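Local coordinates for cyclic dimeric GMP binding protein (Pseudomonas fluorescens, PDB 3PJV) that relays cytoplasmic c-di-GMP binding across the membrane to its periplasmic domain, which controls proteolysis in the periplasm by the protease LapG, at the interface of chains A and B. Residues are numbered along the deposited sequence; one frame, centred on the assembly and turned at random. Chains: chain A/B, Cyclic dimeric GMP binding protein.

Contact 1: the interface of chains A and B. Residues chain A 79, 115, 117-118, 121; chain B 76-77, 79, 117-118, 121.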
ATOM      1  N   THR A  79      14.679  -2.870  -3.799  0.69 45.52           N
ATOM      2  CA  THR A  79      15.367  -1.982  -4.715  0.68 40.51           C
ATOM      3  C   THR A  79      15.901  -0.783  -3.934  0.70 38.41           C
ATOM      4  O   THR A  79      15.130  -0.022  -3.348  0.77 35.96           O
ATOM      5  CB  THR A  79      14.428  -1.509  -5.840  1.00 37.99           C
ATOM      6  OG1 THR A  79      13.940  -2.648  -6.562  0.76 35.16           O
ATOM      7  CG2 THR A  79      15.154  -0.583  -6.803  1.00 40.64           C
ATOM      8  N   HIS A 115       2.938   6.889   0.390  1.00 18.72           N
ATOM      9  CA  HIS A 115       4.396   6.733   0.286  1.00 21.42           C
ATOM     10  C   HIS A 115       4.808   6.297  -1.123  1.00 19.13           C
ATOM     11  O   HIS A 115       4.261   5.329  -1.658  1.00 18.14           O
ATOM     12  CB  HIS A 115       4.910   5.739   1.337  1.00 23.05           C
ATOM     13  CG  HIS A 115       6.363   5.913   1.660  1.00 22.44           C
ATOM     14  ND1 HIS A 115       7.369   5.577   0.778  1.00 22.07           N
ATOM     15  CD2 HIS A 115       6.979   6.418   2.757  1.00 25.79           C
ATOM     16  CE1 HIS A 115       8.540   5.852   1.322  1.00 22.87           C
ATOM     17  NE2 HIS A 115       8.332   6.364   2.524  1.00 24.72           N
HETATM   18  N   MSE A 117       7.608   4.937  -2.231  1.00 18.30           N
HETATM   19  CA  MSE A 117       8.720   3.989  -2.302  1.00 19.82           C
HETATM   20  C   MSE A 117       8.584   2.953  -3.428  1.00 22.18           C
HETATM   21  O   MSE A 117       9.555   2.644  -4.124  1.00 18.96           O
HETATM   22  CB  MSE A 117       8.874   3.311  -0.942  1.00 25.21           C
HETATM   23  CG  MSE A 117      10.027   2.363  -0.774  1.00 33.12           C
HETATM   24 SE   MSE A 117       9.613   1.496   0.939  1.00 45.94          SE
HETATM   25  CE  MSE A 117      10.041   3.017   2.129  1.00 38.99           C
ATOM     26  N   PHE A 118       7.381   2.419  -3.621  1.00 18.53           N
ATOM     27  CA  PHE A 118       7.172   1.409  -4.650  1.00 19.05           C
ATOM     28  C   PHE A 118       7.173   2.038  -6.036  1.00 19.60           C
ATOM     29  O   PHE A 118       7.704   1.467  -6.991  1.00 22.77           O
ATOM     30  CB  PHE A 118       5.861   0.636  -4.407  1.00 20.20           C
ATOM     31  CG  PHE A 118       5.831  -0.110  -3.095  1.00 21.25           C
ATOM     32  CD1 PHE A 118       6.337  -1.398  -3.003  1.00 27.34           C
ATOM     33  CD2 PHE A 118       5.330   0.495  -1.953  1.00 20.49           C
ATOM     34  CE1 PHE A 118       6.315  -2.082  -1.794  1.00 26.86           C
ATOM     35  CE2 PHE A 118       5.317  -0.181  -0.741  1.00 21.87           C
ATOM     36  CZ  PHE A 118       5.805  -1.471  -0.665  1.00 23.15           C
ATOM     37  N   ALA A 121      10.746   2.745  -6.929  1.00 19.85           N
ATOM     38  CA  ALA A 121      11.432   1.493  -7.253  1.00 21.26           C
ATOM     39  C   ALA A 121      11.132   1.071  -8.680  1.00 25.39           C
ATOM     40  O   ALA A 121      12.027   0.675  -9.413  1.00 23.39           O
ATOM     41  CB  ALA A 121      11.068   0.382  -6.280  1.00 21.13           C
TER
ATOM     42  N   PRO B  76      11.611   7.791   4.942  1.00 45.23           N
ATOM     43  CA  PRO B  76      12.040   8.512   3.734  1.00 49.78           C
ATOM     44  C   PRO B  76      11.566   7.850   2.440  1.00 49.67           C
ATOM     45  O   PRO B  76      11.222   6.666   2.448  1.00 48.68           O
ATOM     46  CB  PRO B  76      13.572   8.457   3.818  1.00 52.78           C
ATOM     47  CG  PRO B  76      13.867   8.268   5.273  1.00 54.51           C
ATOM     48  CD  PRO B  76      12.752   7.397   5.788  1.00 51.11           C
ATOM     49  N   ALA B  77      11.578   8.610   1.346  1.00 46.08           N
ATOM     50  CA  ALA B  77      11.068   8.141   0.056  1.00 38.99           C
ATOM     51  C   ALA B  77      11.773   6.888  -0.468  1.00 38.56           C
ATOM     52  O   ALA B  77      11.143   6.014  -1.050  1.00 37.72           O
ATOM     53  CB  ALA B  77      11.135   9.256  -0.977  1.00 39.22           C
ATOM     54  N   THR B  79      14.796   3.705   0.401  1.00 45.07           N
ATOM     55  CA  THR B  79      15.481   3.023   1.487  1.00 45.66           C
ATOM     56  C   THR B  79      16.911   2.666   1.104  1.00 43.80           C
ATOM     57  O   THR B  79      17.187   2.227  -0.018  1.00 49.00           O
ATOM     58  CB  THR B  79      14.755   1.753   1.942  1.00 50.37           C
ATOM     59  OG1 THR B  79      15.374   1.276   3.137  1.00 50.30           O
ATOM     60  CG2 THR B  79      14.820   0.668   0.871  1.00 50.35           C
HETATM   61  N   MSE B 117       9.395  -4.770   0.901  1.00 19.63           N
HETATM   62  CA  MSE B 117      10.305  -3.608   0.972  1.00 20.65           C
HETATM   63  C   MSE B 117       9.911  -2.600   2.068  1.00 20.14           C
HETATM   64  O   MSE B 117      10.777  -2.104   2.794  1.00 21.16           O
HETATM   65  CB  MSE B 117      10.492  -2.926  -0.396  1.00 24.93           C
HETATM   66  CG  MSE B 117       9.334  -2.095  -0.871  1.00 26.69           C
HETATM   67 SE   MSE B 117       9.956  -0.866  -2.320  1.00 57.49          SE
HETATM   68  CE  MSE B 117      11.932  -1.134  -2.158  1.00  6.47           C
ATOM     69  N   PHE B 118       8.618  -2.307   2.212  1.00 20.39           N
ATOM     70  CA  PHE B 118       8.158  -1.327   3.214  1.00 23.02           C
ATOM     71  C   PHE B 118       8.386  -1.813   4.650  1.00 23.39           C
ATOM     72  O   PHE B 118       8.866  -1.064   5.504  1.00 22.93           O
ATOM     73  CB  PHE B 118       6.678  -0.938   3.005  1.00 25.32           C
ATOM     74  CG  PHE B 118       6.300   0.387   3.635  1.00 29.17           C
ATOM     75  CD1 PHE B 118       5.789   0.434   4.918  1.00 33.61           C
ATOM     76  CD2 PHE B 118       6.469   1.581   2.945  1.00 34.46           C
ATOM     77  CE1 PHE B 118       5.443   1.641   5.507  1.00 37.66           C
ATOM     78  CE2 PHE B 118       6.121   2.798   3.535  1.00 35.45           C
ATOM     79  CZ  PHE B 118       5.610   2.820   4.817  1.00 35.22           C
ATOM     80  N   ALA B 121      12.056  -1.623   5.416  1.00 23.23           N
ATOM     81  CA  ALA B 121      12.466  -0.229   5.583  1.00 25.23           C
ATOM     82  C   ALA B 121      12.113   0.263   6.981  1.00 27.12           C
ATOM     83  O   ALA B 121      12.869   1.008   7.600  1.00 27.13           O
ATOM     84  CB  ALA B 121      11.815   0.655   4.521  1.00 27.59           C
TER
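A:Met117 and B:Met117, both selenomethionines, run antiparallel past one another at the two-fold interface of the LapD/MoxY periplasmic domain, each at the first turn of its chain's C-terminal helix (A 117-128, B 117-127). CG of A:Met117 stands anti to its backbone N (chi1 -176°), which sends the chain into B. CB of A:Met117 lies 3.5 Å from O of B:Ala77. CG of A:Met117 rests on SE of B:Met117 at 3.6 Å. SE of A:Met117 lies 3.7 Å from CD2 of B:Phe118, whose side chain lies across it. The chain bends at the last torsion, and the methyl CE of A:Met117 ends 3.8 Å from CB of B:Ala121. B:Met117 starts differently, its CG between backbone N and carbonyl carbon (chi1 75°). Its CG and SE lie over one face of the A:Phe118 ring, toward the rim, and CE of B:Met117 stops 3.6 Å from the backbone O of A:Thr79. CG of A:Phe118 is anti to its carbonyl carbon, which points the CZ tip at CB of B:Phe118; CG of B:Phe118 is anti to its backbone N, which carries that ring to A:His115.

At this end, A:His115 joins the helix start to the partner. ND1 of A:His115 lies 3.1 Å from the backbone N of A:Met117, which donates to it close to the imidazole plane. At another edge of the ring, NE2 of A:His115 is 2.9 Å from the carbonyl O of B:Pro76, a hydrogen bond across the chains to a poorly ordered residue. B:Phe118 brings its CE2 edge over one imidazole face, 3.6 Å from CG of A:His115 and offset toward the rim, with the ring planes 84° apart. An alanine at A:His115 would probably leave the B:Pro76 carbonyl and the A:Met117 amide without these mates and open a gap against the edge of B:Phe118. The ring's two nitrogens are used oppositely, ND1 accepting and NE2 donating, consistent with a proton on NE2.

Contact 2: the interface of chains A and B. Residues chain A 25, 28, 57-61; chain B 109-111.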
ATOM      1  N   ALA A  25      -5.917 -10.877  -1.702  1.00 17.95           N
ATOM      2  CA  ALA A  25      -6.420 -12.056  -2.407  1.00 18.33           C
ATOM      3  C   ALA A  25      -7.925 -12.165  -2.208  1.00 19.45           C
ATOM      4  O   ALA A  25      -8.674 -12.437  -3.143  1.00 18.38           O
ATOM      5  CB  ALA A  25      -5.733 -13.329  -1.910  1.00 17.29           C
ATOM      6  N   LEU A  28      -9.697  -9.440  -4.148  1.00 19.96           N
ATOM      7  CA  LEU A  28      -9.618  -9.649  -5.589  1.00 19.83           C
ATOM      8  C   LEU A  28     -10.542 -10.791  -6.000  1.00 20.24           C
ATOM      9  O   LEU A  28     -11.270 -10.687  -6.995  1.00 23.57           O
ATOM     10  CB  LEU A  28      -8.164  -9.894  -6.029  1.00 20.24           C
ATOM     11  CG  LEU A  28      -7.849 -10.133  -7.515  1.00 22.04           C
ATOM     12  CD1 LEU A  28      -8.515  -9.081  -8.392  1.00 21.59           C
ATOM     13  CD2 LEU A  28      -6.332 -10.158  -7.766  1.00 17.65           C
ATOM     14  N   SER A  57       3.832 -10.501  -6.669  1.00 18.75           N
ATOM     15  CA  SER A  57       3.145 -11.320  -7.665  1.00 17.69           C
ATOM     16  C   SER A  57       1.652 -11.477  -7.374  1.00 17.29           C
ATOM     17  O   SER A  57       1.226 -11.449  -6.226  1.00 16.75           O
ATOM     18  CB  SER A  57       3.807 -12.701  -7.736  1.00 23.06           C
ATOM     19  OG  SER A  57       3.586 -13.444  -6.541  1.00 23.17           O
ATOM     20  N   ILE A  58       0.874 -11.632  -8.444  1.00 16.98           N
ATOM     21  CA  ILE A  58      -0.540 -12.015  -8.354  1.00 15.57           C
ATOM     22  C   ILE A  58      -0.795 -12.986  -9.491  1.00 19.50           C
ATOM     23  O   ILE A  58      -0.393 -12.745 -10.623  1.00 20.67           O
ATOM     24  CB  ILE A  58      -1.486 -10.820  -8.509  1.00 16.42           C
ATOM     25  CG1 ILE A  58      -1.214  -9.794  -7.412  1.00 19.31           C
ATOM     26  CG2 ILE A  58      -2.966 -11.267  -8.425  1.00 19.89           C
ATOM     27  CD1 ILE A  58      -2.074  -8.559  -7.519  1.00 21.23           C
ATOM     28  N   ARG A  59      -1.449 -14.093  -9.183  1.00 16.29           N
ATOM     29  CA  ARG A  59      -1.745 -15.099 -10.180  1.00 17.11           C
ATOM     30  C   ARG A  59      -3.171 -15.593  -9.964  1.00 18.62           C
ATOM     31  O   ARG A  59      -3.607 -15.750  -8.828  1.00 21.18           O
ATOM     32  CB  ARG A  59      -0.743 -16.252 -10.040  1.00 22.81           C
ATOM     33  CG  ARG A  59      -0.880 -17.380 -11.044  1.00 33.52           C
ATOM     34  CD  ARG A  59       0.143 -18.471 -10.727  1.00 40.71           C
ATOM     35  NE  ARG A  59      -0.007 -19.644 -11.572  1.00 51.22           N
ATOM     36  CZ  ARG A  59       0.017 -20.898 -11.129  1.00 57.37           C
ATOM     37  NH1 ARG A  59       0.189 -21.147  -9.834  1.00 57.61           N
ATOM     38  NH2 ARG A  59      -0.134 -21.907 -11.981  1.00 58.53           N
ATOM     39  N   VAL A  60      -3.899 -15.820 -11.051  1.00 19.09           N
ATOM     40  CA  VAL A  60      -5.235 -16.411 -10.959  1.00 16.32           C
ATOM     41  C   VAL A  60      -5.154 -17.727 -11.697  1.00 20.65           C
ATOM     42  O   VAL A  60      -4.727 -17.775 -12.843  1.00 26.06           O
ATOM     43  CB  VAL A  60      -6.309 -15.492 -11.593  1.00 19.42           C
ATOM     44  CG1 VAL A  60      -7.697 -16.126 -11.484  1.00 18.97           C
ATOM     45  CG2 VAL A  60      -6.268 -14.110 -10.927  1.00 21.08           C
ATOM     46  N   VAL A  61      -5.515 -18.800 -11.008  1.00 20.66           N
ATOM     47  CA  VAL A  61      -5.406 -20.151 -11.549  1.00 21.98           C
ATOM     48  C   VAL A  61      -6.794 -20.759 -11.767  1.00 23.16           C
ATOM     49  O   VAL A  61      -7.645 -20.734 -10.877  1.00 22.96           O
ATOM     50  CB  VAL A  61      -4.577 -21.057 -10.611  1.00 21.96           C
ATOM     51  CG1 VAL A  61      -4.531 -22.501 -11.140  1.00 24.90           C
ATOM     52  CG2 VAL A  61      -3.172 -20.490 -10.445  1.00 26.59           C
TER
ATOM     53  N   ARG B 109      -8.517 -19.893  -8.272  1.00 19.02           N
ATOM     54  CA  ARG B 109      -7.812 -19.537  -7.047  1.00 18.92           C
ATOM     55  C   ARG B 109      -6.950 -18.308  -7.322  1.00 18.82           C
ATOM     56  O   ARG B 109      -6.199 -18.277  -8.299  1.00 19.87           O
ATOM     57  CB  ARG B 109      -6.933 -20.695  -6.558  1.00 20.55           C
ATOM     58  CG  ARG B 109      -6.063 -20.326  -5.344  1.00 25.86           C
ATOM     59  CD  ARG B 109      -5.247 -21.516  -4.827  1.00 27.78           C
ATOM     60  NE  ARG B 109      -4.176 -21.876  -5.753  1.00 27.09           N
ATOM     61  CZ  ARG B 109      -4.174 -22.966  -6.517  1.00 29.36           C
ATOM     62  NH1 ARG B 109      -5.183 -23.832  -6.459  1.00 30.52           N
ATOM     63  NH2 ARG B 109      -3.157 -23.196  -7.328  1.00 31.34           N
ATOM     64  N   VAL B 110      -7.085 -17.297  -6.467  1.00 17.29           N
ATOM     65  CA  VAL B 110      -6.279 -16.084  -6.545  1.00 15.63           C
ATOM     66  C   VAL B 110      -5.133 -16.205  -5.552  1.00 18.51           C
ATOM     67  O   VAL B 110      -5.356 -16.509  -4.374  1.00 17.04           O
ATOM     68  CB  VAL B 110      -7.119 -14.837  -6.180  1.00 18.55           C
ATOM     69  CG1 VAL B 110      -6.250 -13.580  -6.188  1.00 17.89           C
ATOM     70  CG2 VAL B 110      -8.301 -14.699  -7.120  1.00 22.49           C
ATOM     71  N   GLU B 111      -3.904 -15.986  -6.035  1.00 17.22           N
ATOM     72  CA  GLU B 111      -2.701 -16.079  -5.200  1.00 18.40           C
ATOM     73  C   GLU B 111      -1.954 -14.738  -5.207  1.00 17.17           C
ATOM     74  O   GLU B 111      -1.687 -14.182  -6.266  1.00 18.87           O
ATOM     75  CB  GLU B 111      -1.758 -17.171  -5.749  1.00 20.46           C
ATOM     76  CG  GLU B 111      -2.419 -18.544  -5.944  1.00 20.37           C
ATOM     77  CD  GLU B 111      -1.492 -19.554  -6.609  1.00 27.27           C
ATOM     78  OE1 GLU B 111      -0.575 -19.133  -7.335  1.00 27.94           O
ATOM     79  OE2 GLU B 111      -1.690 -20.772  -6.414  1.00 28.25           O
TER
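B:Val110 forms the apolar centre, pressed against the long helix 6-32 of chain A. Its CG1 stands anti to the backbone N (chi1 177°). CG1 of B:Val110 meets the branch of A:Leu28 at CD2, 3.8 Å away, the valine lying across the leucine. One helical turn earlier, CA of A:Ala25 is 4.1 Å from CG1 of B:Val110. CB of A:Ala25 faces the backbone O of B:Val110 at 4.0 Å. B:Val110 therefore faces the helix, while its neighbours B:Arg109 and B:Glu111 turn to the other face of the strand.

Around this centre, strand 105-114 of B lies antiparallel to strand 57-62 of A as an intermolecular beta pairing. A:Arg59 and B:Glu111 exchange backbone bonds in both directions, with N of B:Glu111 2.8 Å from O of A:Arg59. A:Val61 and B:Arg109 do the same, N of A:Val61 lying 2.8 Å from O of B:Arg109.

At the polar rim, the carboxylate of B:Glu111 sits between two arginines. B:Arg109, its chain bent at chi3 (71°), grips it side-on within its own strand: NE and NH2 of B:Arg109 are 2.8 and 3.0 Å from OE2 of B:Glu111, which lies in the guanidinium plane and is met on its anti side. The other oxygen faces chain A, in a longer salt bridge: NH1 of A:Arg59 meets OE1 of B:Glu111 at 3.3 Å on its syn side, out of the carboxylate plane, and OE1 in turn lies tilted from the guanidinium plane; the two groups are turned 61° apart. A:Arg59 is extended from CG to NE, running beside B:Glu111 in the same direction, and CG2 of A:Val61 covers the centre of one guanidinium face. This arginine is poorly ordered, so its bridge is probably weaker than the B:Arg109 grip. The shared carboxylate is likely to ease the repulsion between the two guanidinium groups. The pairing makes B's strand an edge neighbour of A's sheet and, with its two-fold twin, probably ties the two periplasmic domains into an intertwined dimer.

The C-alpha centres of contact 1 and contact 2 are about 24 Å apart, and the two share no residue. They are nevertheless joined through the chain: strand 105-114 of chain B, which pairs with the partner in contact 2, leads almost directly into the helix that starts at B:Met117 in contact 1. Each protomer thus reaches its partner through consecutive elements, first by backbone pairing and then by packed side chains. Contact 2 recurs with the chains exchanged, whereas contact 1 lies across the two-fold and brings largely the same residues together from both chains. The shared chain could couple the two contacts, though this structure alone does not show a signalling change.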